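Local coordinates for protein peptidoglycan-N-acetylmuramic acid deacetylase PdaC (Bacillus subtilis subsp. subtilis str. 168, PDB 6H8N) that removes acetyl groups from N-acetylmuramic acid in peptidoglycan, conferring lysozyme resistance, its zinc-binding deacetylase domain forming this chain, at residues 41-45 against 46-50; 71-75 against 76-80; 91-94 against 95-99; 166-169 against 170-174. The protein carries 1 engineered substitution. One frame throughout, in Å; residues are numbered along the deposited sequence. Where two conformers were deposited one is given.

Contact 1: 41-45 against 46-50; sequences FFVLG and SRVQY
Val43 and Val48 meet through single methyl groups, CG2 of one lying 3.5 Å from CG2 of the other, with the two branched side chains set obliquely. The first belongs to the last residue of strand 40-43 and the second to the opening turn of helix 45-50, so the pair bridges the junction where strand gives way to helix. Val48 holds CG1 anti to its backbone N (chi1 171°), which puts CG2 beside that nitrogen; there it touches both Val43 and the carbonyl oxygen Leu44 O, 3.5 Å away. Leu44 O accepts a nearly straight bond from Val48 N (2.9 Å, 165° at the hydrogen). Gly45 O takes the next one, from Gln49 N at 3.0 Å. Leu44 occupies the N-cap position, its CB alongside Ser46 OG at 4.1 Å. Ser46 OG is hydrogen-bonded to Trp70 O, while Arg47 runs away from the turn and NH1 reaches Pro20 O and Asn21 OD1. Ile93 and Ile97 of helix 80-98 pack on Val48, and the Leu44 side chain lies close to the zinc ligands His68 and His72. Apolar groups thus meet on the Val43-Val48 side, while Ser46 and Arg47 direct their polar atoms to other loops; the turn's carbonyls start the helical bonding, and the isobutyl group of Leu44 gives the metal site a hydrophobic neighbour.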
loop_
_atom_site.group_PDB
_atom_site.type_symbol
_atom_site.label_atom_id
_atom_site.label_comp_id
_atom_site.label_asym_id
_atom_site.label_seq_id
_atom_site.Cartn_x
_atom_site.Cartn_y
_atom_site.Cartn_z
ATOM N N PHE A 41 -1.099 -2.773 2.236
ATOM C CA PHE A 41 -1.002 -3.881 1.291
ATOM C C PHE A 41 -2.195 -3.810 0.357
ATOM O O PHE A 41 -3.344 -3.913 0.809
ATOM C CB PHE A 41 -0.976 -5.211 2.045
ATOM C CG PHE A 41 0.262 -5.401 2.863
ATOM C CD1 PHE A 41 0.372 -4.855 4.126
ATOM C CD2 PHE A 41 1.354 -6.098 2.340
ATOM C CE1 PHE A 41 1.557 -5.004 4.866
ATOM C CE2 PHE A 41 2.528 -6.236 3.065
ATOM C CZ PHE A 41 2.621 -5.704 4.334
ATOM N N PHE A 42 -1.924 -3.635 -0.934
ATOM C CA PHE A 42 -2.951 -3.610 -1.967
ATOM C C PHE A 42 -2.995 -5.005 -2.564
ATOM O O PHE A 42 -2.090 -5.420 -3.300
ATOM C CB PHE A 42 -2.634 -2.514 -2.977
ATOM C CG PHE A 42 -2.838 -1.143 -2.411
ATOM C CD1 PHE A 42 -4.084 -0.560 -2.452
ATOM C CD2 PHE A 42 -1.796 -0.462 -1.773
ATOM C CE1 PHE A 42 -4.304 0.696 -1.893
ATOM C CE2 PHE A 42 -2.012 0.796 -1.218
ATOM C CZ PHE A 42 -3.266 1.373 -1.299
ATOM N N VAL A 43 -4.035 -5.732 -2.205
ATOM C CA VAL A 43 -4.106 -7.182 -2.384
ATOM C C VAL A 43 -4.978 -7.534 -3.580
ATOM O O VAL A 43 -5.968 -6.858 -3.901
ATOM C CB VAL A 43 -4.612 -7.901 -1.107
ATOM C CG1 VAL A 43 -3.662 -7.642 0.066
ATOM C CG2 VAL A 43 -6.022 -7.492 -0.760
ATOM N N LEU A 44 -4.608 -8.643 -4.219
ATOM C CA LEU A 44 -5.397 -9.252 -5.277
ATOM C C LEU A 44 -6.431 -10.182 -4.662
ATOM O O LEU A 44 -6.090 -11.033 -3.844
ATOM C CB LEU A 44 -4.492 -10.044 -6.216
ATOM C CG LEU A 44 -3.712 -9.175 -7.188
ATOM C CD1 LEU A 44 -2.652 -9.998 -7.886
ATOM C CD2 LEU A 44 -4.604 -8.541 -8.229
ATOM N N GLY A 45 -7.691 -10.028 -5.065
ATOM C CA GLY A 45 -8.731 -10.891 -4.530
ATOM C C GLY A 45 -8.440 -12.369 -4.725
ATOM O O GLY A 45 -8.681 -13.178 -3.835
ATOM N N SER A 46 -7.920 -12.745 -5.898
ATOM C CA SER A 46 -7.606 -14.158 -6.131
ATOM C C SER A 46 -6.596 -14.686 -5.114
ATOM O O SER A 46 -6.695 -15.827 -4.645
ATOM C CB SER A 46 -7.105 -14.344 -7.561
ATOM O OG SER A 46 -5.934 -13.588 -7.811
ATOM N N ARG A 47 -5.603 -13.874 -4.754
ATOM C CA ARG A 47 -4.597 -14.295 -3.783
ATOM C C ARG A 47 -5.109 -14.272 -2.349
ATOM O O ARG A 47 -4.690 -15.101 -1.536
ATOM C CB ARG A 47 -3.323 -13.452 -3.910
ATOM C CG ARG A 47 -2.428 -13.961 -5.030
ATOM C CD ARG A 47 -1.094 -13.230 -5.113
ATOM N NE ARG A 47 -0.166 -13.944 -5.967
ATOM C CZ ARG A 47 0.655 -14.903 -5.563
ATOM N NH1 ARG A 47 0.746 -15.239 -4.301
ATOM N NH2 ARG A 47 1.448 -15.498 -6.447
ATOM N N VAL A 48 -5.996 -13.335 -2.003
ATOM C CA VAL A 48 -6.673 -13.400 -0.716
ATOM C C VAL A 48 -7.400 -14.733 -0.578
ATOM O O VAL A 48 -7.365 -15.366 0.479
ATOM C CB VAL A 48 -7.621 -12.197 -0.543
ATOM C CG1 VAL A 48 -8.484 -12.367 0.671
ATOM C CG2 VAL A 48 -6.840 -10.915 -0.471
ATOM N N GLN A 49 -8.069 -15.169 -1.647
ATOM C CA GLN A 49 -8.795 -16.432 -1.613
ATOM C C GLN A 49 -7.845 -17.600 -1.392
ATOM O O GLN A 49 -8.156 -18.520 -0.633
ATOM C CB GLN A 49 -9.586 -16.606 -2.908
ATOM C CG GLN A 49 -10.539 -17.799 -2.907
ATOM C CD GLN A 49 -11.474 -17.758 -4.093
ATOM O OE1 GLN A 49 -12.700 -17.652 -3.931
ATOM N NE2 GLN A 49 -10.919 -17.791 -5.285
ATOM N N TYR A 50 -6.663 -17.564 -2.011
ATOM C CA TYR A 50 -5.680 -18.621 -1.814
ATOM C C TYR A 50 -5.060 -18.591 -0.428
ATOM O O TYR A 50 -4.697 -19.649 0.110
ATOM C CB TYR A 50 -4.550 -18.482 -2.838
ATOM C CG TYR A 50 -4.868 -18.937 -4.258
ATOM C CD1 TYR A 50 -5.444 -20.158 -4.518
ATOM C CD2 TYR A 50 -4.589 -18.108 -5.349
ATOM C CE1 TYR A 50 -5.710 -20.568 -5.837
ATOM C CE2 TYR A 50 -4.861 -18.502 -6.656
ATOM C CZ TYR A 50 -5.424 -19.736 -6.890
ATOM O OH TYR A 50 -5.697 -20.157 -8.183
#

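Contact 2: 71-75 against 76-80; sequences SHPLL and TRLSV. With ZN (zinc ion), chain C; PO4 (phosphate ion), chain E.
The puckered pyrrolidine ring of Pro73 receives Leu78 at its CB-CG side, where Leu78 CD1 stands 3.8 Å from Pro73 CG and the two side chains cross at about a right angle. The imidazole of His72, the flat group of this segment, directs NE2 to the zinc ion at 2.0 Å. Asp18 and His68 also bind the metal; Tyr109 meets the His72 ring edge-to-face, and the His68 ring is turned about 80° to it. Beyond Pro73 the chain winds into a short 3-10 turn. Arg77 N donates to Leu74 O at 3.0 Å, and Leu78 N to Leu75 O at 3.2 Å. A water donates to Leu75 O and to Leu78 O (2.7 Å), bridging the carbonyls at the end of the turn. Leu74 has CG anti to the backbone N (chi1 177°), which lays its branch against Thr76 OG1, 3.3 Å from Leu74 CG, and brings CD2 to 3.7 Å from Arg77 CG. Leu75 packs instead on Ala83, Gln86 and Ile87 of helix 80-98. Ser79 is the N-cap of that helix, its OG accepting from Glu82 N and lying beside an oxygen of a phosphate ion, probably from the crystallisation liquor. An aspartate and two histidines around one metal are the hallmark of the NodB-type polysaccharide deacetylases, and this loop supplies the second histidine before leading into the helix.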
loop_
_atom_site.group_PDB
_atom_site.type_symbol
_atom_site.label_atom_id
_atom_site.label_comp_id
_atom_site.label_asym_id
_atom_site.label_seq_id
_atom_site.Cartn_x
_atom_site.Cartn_y
_atom_site.Cartn_z
ATOM N N SER A 71 -7.931 -10.138 -10.418
ATOM C CA SER A 71 -6.958 -10.883 -11.217
ATOM C C SER A 71 -6.024 -9.973 -12.017
ATOM O O SER A 71 -5.350 -10.450 -12.939
ATOM C CB SER A 71 -7.676 -11.867 -12.151
ATOM O OG SER A 71 -8.568 -11.167 -12.983
ATOM N N HIS A 72 -5.949 -8.694 -11.678
ATOM C CA HIS A 72 -4.928 -7.769 -12.199
ATOM C C HIS A 72 -5.094 -7.401 -13.674
ATOM O O HIS A 72 -4.083 -7.139 -14.331
ATOM C CB HIS A 72 -3.502 -8.322 -11.988
ATOM C CG HIS A 72 -2.480 -7.264 -11.683
ATOM N ND1 HIS A 72 -1.873 -6.504 -12.656
ATOM C CD2 HIS A 72 -1.961 -6.847 -10.504
ATOM C CE1 HIS A 72 -1.046 -5.646 -12.090
ATOM N NE2 HIS A 72 -1.071 -5.837 -10.783
ATOM N N PRO A 73 -6.301 -7.305 -14.229
ATOM C CA PRO A 73 -6.425 -6.735 -15.570
ATOM C C PRO A 73 -6.204 -5.234 -15.520
ATOM O O PRO A 73 -6.379 -4.583 -14.489
ATOM C CB PRO A 73 -7.878 -7.040 -15.942
ATOM C CG PRO A 73 -8.598 -6.935 -14.632
ATOM C CD PRO A 73 -7.629 -7.499 -13.607
ATOM N N LEU A 74 -5.852 -4.660 -16.667
ATOM C CA LEU A 74 -5.963 -3.224 -16.838
ATOM C C LEU A 74 -7.446 -2.877 -16.902
ATOM O O LEU A 74 -8.147 -3.287 -17.840
ATOM C CB LEU A 74 -5.230 -2.793 -18.110
ATOM C CG LEU A 74 -5.310 -1.313 -18.468
ATOM C CD1 LEU A 74 -4.814 -0.408 -17.325
ATOM C CD2 LEU A 74 -4.481 -1.057 -19.737
ATOM N N LEU A 75 -7.937 -2.141 -15.902
ATOM C CA LEU A 75 -9.382 -1.988 -15.743
ATOM C C LEU A 75 -9.993 -1.173 -16.875
ATOM O O LEU A 75 -11.185 -1.328 -17.175
ATOM C CB LEU A 75 -9.709 -1.345 -14.397
ATOM C CG LEU A 75 -9.388 -2.200 -13.166
ATOM C CD1 LEU A 75 -9.568 -1.365 -11.908
ATOM C CD2 LEU A 75 -10.226 -3.449 -13.121
ATOM N N THR A 76 -9.205 -0.303 -17.500
ATOM C CA THR A 76 -9.675 0.496 -18.624
ATOM C C THR A 76 -9.810 -0.324 -19.904
ATOM O O THR A 76 -10.376 0.192 -20.876
ATOM C CB THR A 76 -8.719 1.669 -18.840
ATOM O OG1 THR A 76 -7.393 1.169 -19.003
ATOM C CG2 THR A 76 -8.758 2.620 -17.651
ATOM N N ARG A 77 -9.303 -1.560 -19.946
ATOM C CA ARG A 77 -9.551 -2.463 -21.070
ATOM C C ARG A 77 -10.889 -3.177 -20.951
ATOM O O ARG A 77 -11.304 -3.841 -21.907
ATOM C CB ARG A 77 -8.468 -3.553 -21.172
ATOM C CG ARG A 77 -7.030 -3.087 -21.429
ATOM C CD ARG A 77 -6.510 -3.429 -22.819
ATOM N NE ARG A 77 -6.733 -4.816 -23.242
ATOM C CZ ARG A 77 -5.799 -5.764 -23.326
ATOM N NH1 ARG A 77 -4.534 -5.526 -23.017
ATOM N NH2 ARG A 77 -6.137 -6.981 -23.737
ATOM N N LEU A 78 -11.549 -3.084 -19.799
ATOM C CA LEU A 78 -12.804 -3.768 -19.531
ATOM C C LEU A 78 -13.980 -2.807 -19.673
ATOM O O LEU A 78 -13.825 -1.590 -19.664
ATOM C CB LEU A 78 -12.784 -4.330 -18.104
ATOM C CG LEU A 78 -11.610 -5.235 -17.732
ATOM C CD1 LEU A 78 -11.734 -5.704 -16.280
ATOM C CD2 LEU A 78 -11.501 -6.426 -18.654
ATOM N N SER A 79 -15.180 -3.380 -19.775
ATOM C CA SER A 79 -16.379 -2.584 -19.579
ATOM C C SER A 79 -16.461 -2.142 -18.126
ATOM O O SER A 79 -15.824 -2.723 -17.237
ATOM C CB SER A 79 -17.624 -3.406 -19.895
ATOM O OG SER A 79 -17.847 -4.366 -18.875
ATOM N N VAL A 80 -17.243 -1.094 -17.887
ATOM C CA VAL A 80 -17.418 -0.606 -16.526
ATOM C C VAL A 80 -17.972 -1.714 -15.650
ATOM O O VAL A 80 -17.517 -1.913 -14.516
ATOM C CB VAL A 80 -18.303 0.653 -16.518
ATOM C CG1 VAL A 80 -18.613 1.091 -15.098
ATOM C CG2 VAL A 80 -17.609 1.772 -17.281
HETATM ZN ZN ZN C . -0.179 -4.926 -9.224
HETATM P P PO4 E . -20.385 -6.932 -19.611
HETATM O O1 PO4 E . -19.714 -5.606 -19.888
HETATM O O2 PO4 E . -19.755 -8.012 -20.459
HETATM O O3 PO4 E . -20.235 -7.291 -18.146
HETATM O O4 PO4 E . -21.859 -6.793 -19.934
HETATM O O HOH W 1 -13.619 0.058 -17.485
#

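Contact 3: 91-94 against 95-99; sequences QDII and EKISG
Ile93 carries CG1 anti to its backbone N (chi1 -169°), and this setting sends its CD1 along the helix to the aliphatic part of Lys96, 3.9 Å from Lys96 CE, where the bent lysine side chain passes obliquely. The contact is the C-terminal end of helix 80-98, a helix of the NodB-type deacetylase fold, where Ile94 packs on Val43 of strand 40-43. Ile97, one turn on from Ile93, brings CD1 to 3.8 Å from Ile93 CG1; this approach holds for one of two conformers of Ile97 and is less certain. The side-chain contacts lie over regular i to i+4 bonding: Glu95 N donates to Gln91 O, and Lys96 N to Asp92 O. Ile97 N donates to Ile93 O at 3.1 Å, and makes a weak second bond to Ile94 O. Gln91 is anchored by Asn67 and by the carbonyl of Pro102; Ile94 also touches Pro102, and Ile97 leans on Pro52 and Leu55 of helix 52-60. The helix stops at Gly99, whose positive phi of 71° takes the chain out of helical geometry while Gly99 N still reaches Glu95 O at 2.8 Å. Just before it, Ile94 O is gripped twice by Ser98: the backbone N donates at 3.0 Å, and OG donates at 2.7 Å from above the carbonyl plane.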
loop_
_atom_site.group_PDB
_atom_site.type_symbol
_atom_site.label_atom_id
_atom_site.label_comp_id
_atom_site.label_asym_id
_atom_site.label_seq_id
_atom_site.Cartn_x
_atom_site.Cartn_y
_atom_site.Cartn_z
ATOM N N GLN A 91 -13.591 -6.848 -2.792
ATOM C CA GLN A 91 -14.219 -6.429 -1.535
ATOM C C GLN A 91 -14.897 -7.617 -0.872
ATOM O O GLN A 91 -14.766 -7.834 0.339
ATOM C CB GLN A 91 -15.260 -5.328 -1.767
ATOM C CG GLN A 91 -14.745 -4.019 -2.287
ATOM C CD GLN A 91 -13.837 -3.297 -1.339
ATOM O OE1 GLN A 91 -12.616 -3.466 -1.372
ATOM N NE2 GLN A 91 -14.411 -2.474 -0.478
ATOM N N ASP A 92 -15.602 -8.424 -1.667
ATOM C CA ASP A 92 -16.402 -9.504 -1.110
ATOM C C ASP A 92 -15.539 -10.573 -0.453
ATOM O O ASP A 92 -15.872 -11.049 0.638
ATOM C CB ASP A 92 -17.294 -10.129 -2.195
ATOM C CG ASP A 92 -18.412 -9.211 -2.649
ATOM O OD1 ASP A 92 -18.677 -8.195 -1.979
ATOM O OD2 ASP A 92 -19.040 -9.525 -3.693
ATOM N N ILE A 93 -14.431 -10.977 -1.082
ATOM C CA ILE A 93 -13.615 -12.025 -0.468
ATOM C C ILE A 93 -12.955 -11.505 0.806
ATOM O O ILE A 93 -12.849 -12.222 1.810
ATOM C CB ILE A 93 -12.606 -12.647 -1.458
ATOM C CG1 ILE A 93 -11.956 -13.911 -0.884
ATOM C CG2 ILE A 93 -11.491 -11.662 -1.837
ATOM C CD1 ILE A 93 -12.923 -15.072 -0.669
ATOM N N ILE A 94 -12.500 -10.249 0.790
ATOM C CA ILE A 94 -11.894 -9.681 1.989
ATOM C C ILE A 94 -12.916 -9.642 3.120
ATOM O O ILE A 94 -12.616 -10.013 4.260
ATOM C CB ILE A 94 -11.301 -8.303 1.682
ATOM C CG1 ILE A 94 -10.126 -8.452 0.716
ATOM C CG2 ILE A 94 -10.896 -7.565 2.970
ATOM C CD1 ILE A 94 -9.670 -7.141 0.115
ATOM N N GLU A 95 -14.153 -9.235 2.814
ATOM C CA GLU A 95 -15.210 -9.198 3.824
ATOM C C GLU A 95 -15.525 -10.591 4.360
ATOM O O GLU A 95 -15.700 -10.778 5.572
ATOM C CB GLU A 95 -16.453 -8.560 3.204
ATOM C CG GLU A 95 -17.779 -8.812 3.930
ATOM C CD GLU A 95 -17.882 -8.121 5.268
ATOM O OE1 GLU A 95 -18.898 -8.357 5.959
ATOM O OE2 GLU A 95 -16.985 -7.346 5.629
ATOM N N LYS A 96 -15.593 -11.582 3.474
ATOM C CA LYS A 96 -15.945 -12.945 3.867
ATOM C C LYS A 96 -14.921 -13.559 4.807
ATOM O O LYS A 96 -15.274 -14.380 5.661
ATOM C CB LYS A 96 -16.075 -13.802 2.608
ATOM C CG LYS A 96 -16.560 -15.213 2.795
ATOM C CD LYS A 96 -16.919 -15.813 1.435
ATOM C CE LYS A 96 -15.940 -16.889 1.016
ATOM N NZ LYS A 96 -16.099 -18.109 1.852
ATOM N N ILE A 97 -13.650 -13.215 4.641
ATOM C CA ILE A 97 -12.588 -13.772 5.465
ATOM C C ILE A 97 -12.416 -13.005 6.766
ATOM O O ILE A 97 -12.093 -13.601 7.795
ATOM C CB ILE A 97 -11.278 -13.798 4.657
ATOM C CG1 ILE A 97 -11.393 -14.805 3.512
ATOM C CG2 ILE A 97 -10.077 -14.093 5.560
ATOM C CD1 ILE A 97 -10.354 -14.615 2.460
ATOM N N SER A 98 -12.589 -11.686 6.726
ATOM C CA SER A 98 -12.116 -10.816 7.796
ATOM C C SER A 98 -13.150 -9.843 8.337
ATOM O O SER A 98 -12.892 -9.235 9.381
ATOM C CB SER A 98 -10.907 -9.998 7.305
ATOM O OG SER A 98 -11.304 -8.983 6.400
ATOM N N GLY A 99 -14.266 -9.623 7.650
ATOM C CA GLY A 99 -15.194 -8.589 8.069
ATOM C C GLY A 99 -14.712 -7.176 7.849
ATOM O O GLY A 99 -15.361 -6.235 8.321
#

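Contact 4: 166-169 against 170-174; sequences ADAA and DEIIK
Ile172 folds back over the carbonyl of Ala168, one turn earlier on helix 163-178. Its CB starts 3.5 Å from Ala168 O; CG1, placed beside the backbone N and anti to the carbonyl carbon (chi1 -71°), comes to 3.3 Å of the same oxygen. At the tip CD1 is 3.4 Å from Ala168 O and grazes Ala168 CB at 4.4 Å, so the side chain lies over this carbonyl. Ala168 O is also the acceptor of a bond from Ile172 N, at 2.8 Å. Ile173 repeats the pattern over Ala169: CG1 approaches Ala169 O at 3.1 Å, and Ile173 N donates to that oxygen. This is an amphipathic helix of the NodB-type deacetylase fold, its alanines packed against other elements: Ala168 meets Ile142 and Val143 of helix 139-149, and Ala169 meets Phe16 of strand 11-17. Asp167 makes a salt bridge to Arg163 of the same helix and a hydrogen bond to Gln27, Asp170 bonds Ser31, and Glu171 makes a salt bridge to Lys175. Asp170 N donates to Ala166 O at 3.1 Å, whereas the bond from Glu171 N to Asp167 O is weak at 3.4 Å.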
loop_
_atom_site.group_PDB
_atom_site.type_symbol
_atom_site.label_atom_id
_atom_site.label_comp_id
_atom_site.label_asym_id
_atom_site.label_seq_id
_atom_site.Cartn_x
_atom_site.Cartn_y
_atom_site.Cartn_z
ATOM N N ALA A 166 11.129 -8.543 -1.240
ATOM C CA ALA A 166 11.031 -8.720 0.203
ATOM C C ALA A 166 12.364 -8.424 0.873
ATOM O O ALA A 166 12.420 -7.776 1.922
ATOM C CB ALA A 166 10.560 -10.133 0.531
ATOM N N ASP A 167 13.454 -8.913 0.294
ATOM C CA ASP A 167 14.774 -8.620 0.852
ATOM C C ASP A 167 15.065 -7.125 0.828
ATOM O O ASP A 167 15.544 -6.559 1.815
ATOM C CB ASP A 167 15.859 -9.400 0.103
ATOM C CG ASP A 167 15.802 -10.892 0.379
ATOM O OD1 ASP A 167 15.219 -11.316 1.398
ATOM O OD2 ASP A 167 16.370 -11.655 -0.436
ATOM N N ALA A 168 14.772 -6.465 -0.290
ATOM C CA ALA A 168 14.942 -5.020 -0.366
ATOM C C ALA A 168 14.082 -4.313 0.670
ATOM O O ALA A 168 14.536 -3.360 1.313
ATOM C CB ALA A 168 14.622 -4.518 -1.772
ATOM N N ALA A 169 12.831 -4.754 0.825
ATOM C CA ALA A 169 11.931 -4.105 1.773
ATOM C C ALA A 169 12.473 -4.176 3.191
ATOM O O ALA A 169 12.329 -3.218 3.955
ATOM C CB ALA A 169 10.540 -4.737 1.707
ATOM N N ASP A 170 13.072 -5.302 3.584
ATOM C CA ASP A 170 13.653 -5.368 4.927
ATOM C C ASP A 170 14.704 -4.291 5.126
ATOM O O ASP A 170 14.717 -3.607 6.157
ATOM C CB ASP A 170 14.263 -6.740 5.191
ATOM C CG ASP A 170 14.877 -6.833 6.584
ATOM O OD1 ASP A 170 14.128 -6.954 7.569
ATOM O OD2 ASP A 170 16.124 -6.742 6.708
ATOM N N GLU A 171 15.615 -4.144 4.161
ATOM C CA GLU A 171 16.671 -3.151 4.269
ATOM C C GLU A 171 16.105 -1.736 4.232
ATOM O O GLU A 171 16.567 -0.860 4.973
ATOM C CB GLU A 171 17.707 -3.379 3.162
ATOM C CG GLU A 171 18.830 -2.379 3.187
ATOM C CD GLU A 171 20.014 -2.742 2.335
ATOM O OE1 GLU A 171 20.066 -3.862 1.809
ATOM O OE2 GLU A 171 20.883 -1.865 2.194
ATOM N N ILE A 172 15.101 -1.491 3.383
ATOM C CA ILE A 172 14.460 -0.176 3.319
ATOM C C ILE A 172 13.798 0.159 4.646
ATOM O O ILE A 172 13.911 1.277 5.152
ATOM C CB ILE A 172 13.471 -0.134 2.142
ATOM C CG1 ILE A 172 14.233 -0.126 0.805
ATOM C CG2 ILE A 172 12.509 1.043 2.260
ATOM C CD1 ILE A 172 13.390 -0.588 -0.340
ATOM N N ILE A 173 13.066 -0.795 5.204
ATOM C CA ILE A 173 12.407 -0.576 6.491
ATOM C C ILE A 173 13.436 -0.234 7.561
ATOM O O ILE A 173 13.264 0.709 8.342
ATOM C CB ILE A 173 11.568 -1.803 6.867
ATOM C CG1 ILE A 173 10.338 -1.908 5.951
ATOM C CG2 ILE A 173 11.155 -1.750 8.354
ATOM C CD1 ILE A 173 9.694 -3.275 5.938
ATOM N N LYS A 174 14.537 -0.983 7.603
ATOM C CA LYS A 174 15.582 -0.702 8.588
ATOM C C LYS A 174 16.174 0.690 8.390
ATOM O O LYS A 174 16.320 1.464 9.347
ATOM C CB LYS A 174 16.682 -1.741 8.496
ATOM C CG LYS A 174 17.771 -1.513 9.539
ATOM C CD LYS A 174 18.939 -2.465 9.379
ATOM C CE LYS A 174 19.893 -2.395 10.572
ATOM N NZ LYS A 174 19.236 -2.858 11.837
#

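From the N terminus the contacts follow in series; none nests in or crosses another, and each is local within continuous chain. Contact 1 makes the turn from strand 40-43 into helix 45-50. Contact 2 shapes the loop between strand 64-67 and helix 80-98, where Leu44 CD2 of contact 1 packs 3.7 Å from His72 N. Contact 3 ends that helix and lies against contact 1, Val43 CG2 being 3.8 Å from Ile94 CD1. Strand end, metal loop and helix are thereby joined. Contacts 3 and 4 lie within helices and close no loop. Contact 4, on helix 163-178, stands apart: it and contact 2 lie on opposite sides of the chain's centre, about 31 Å between centres.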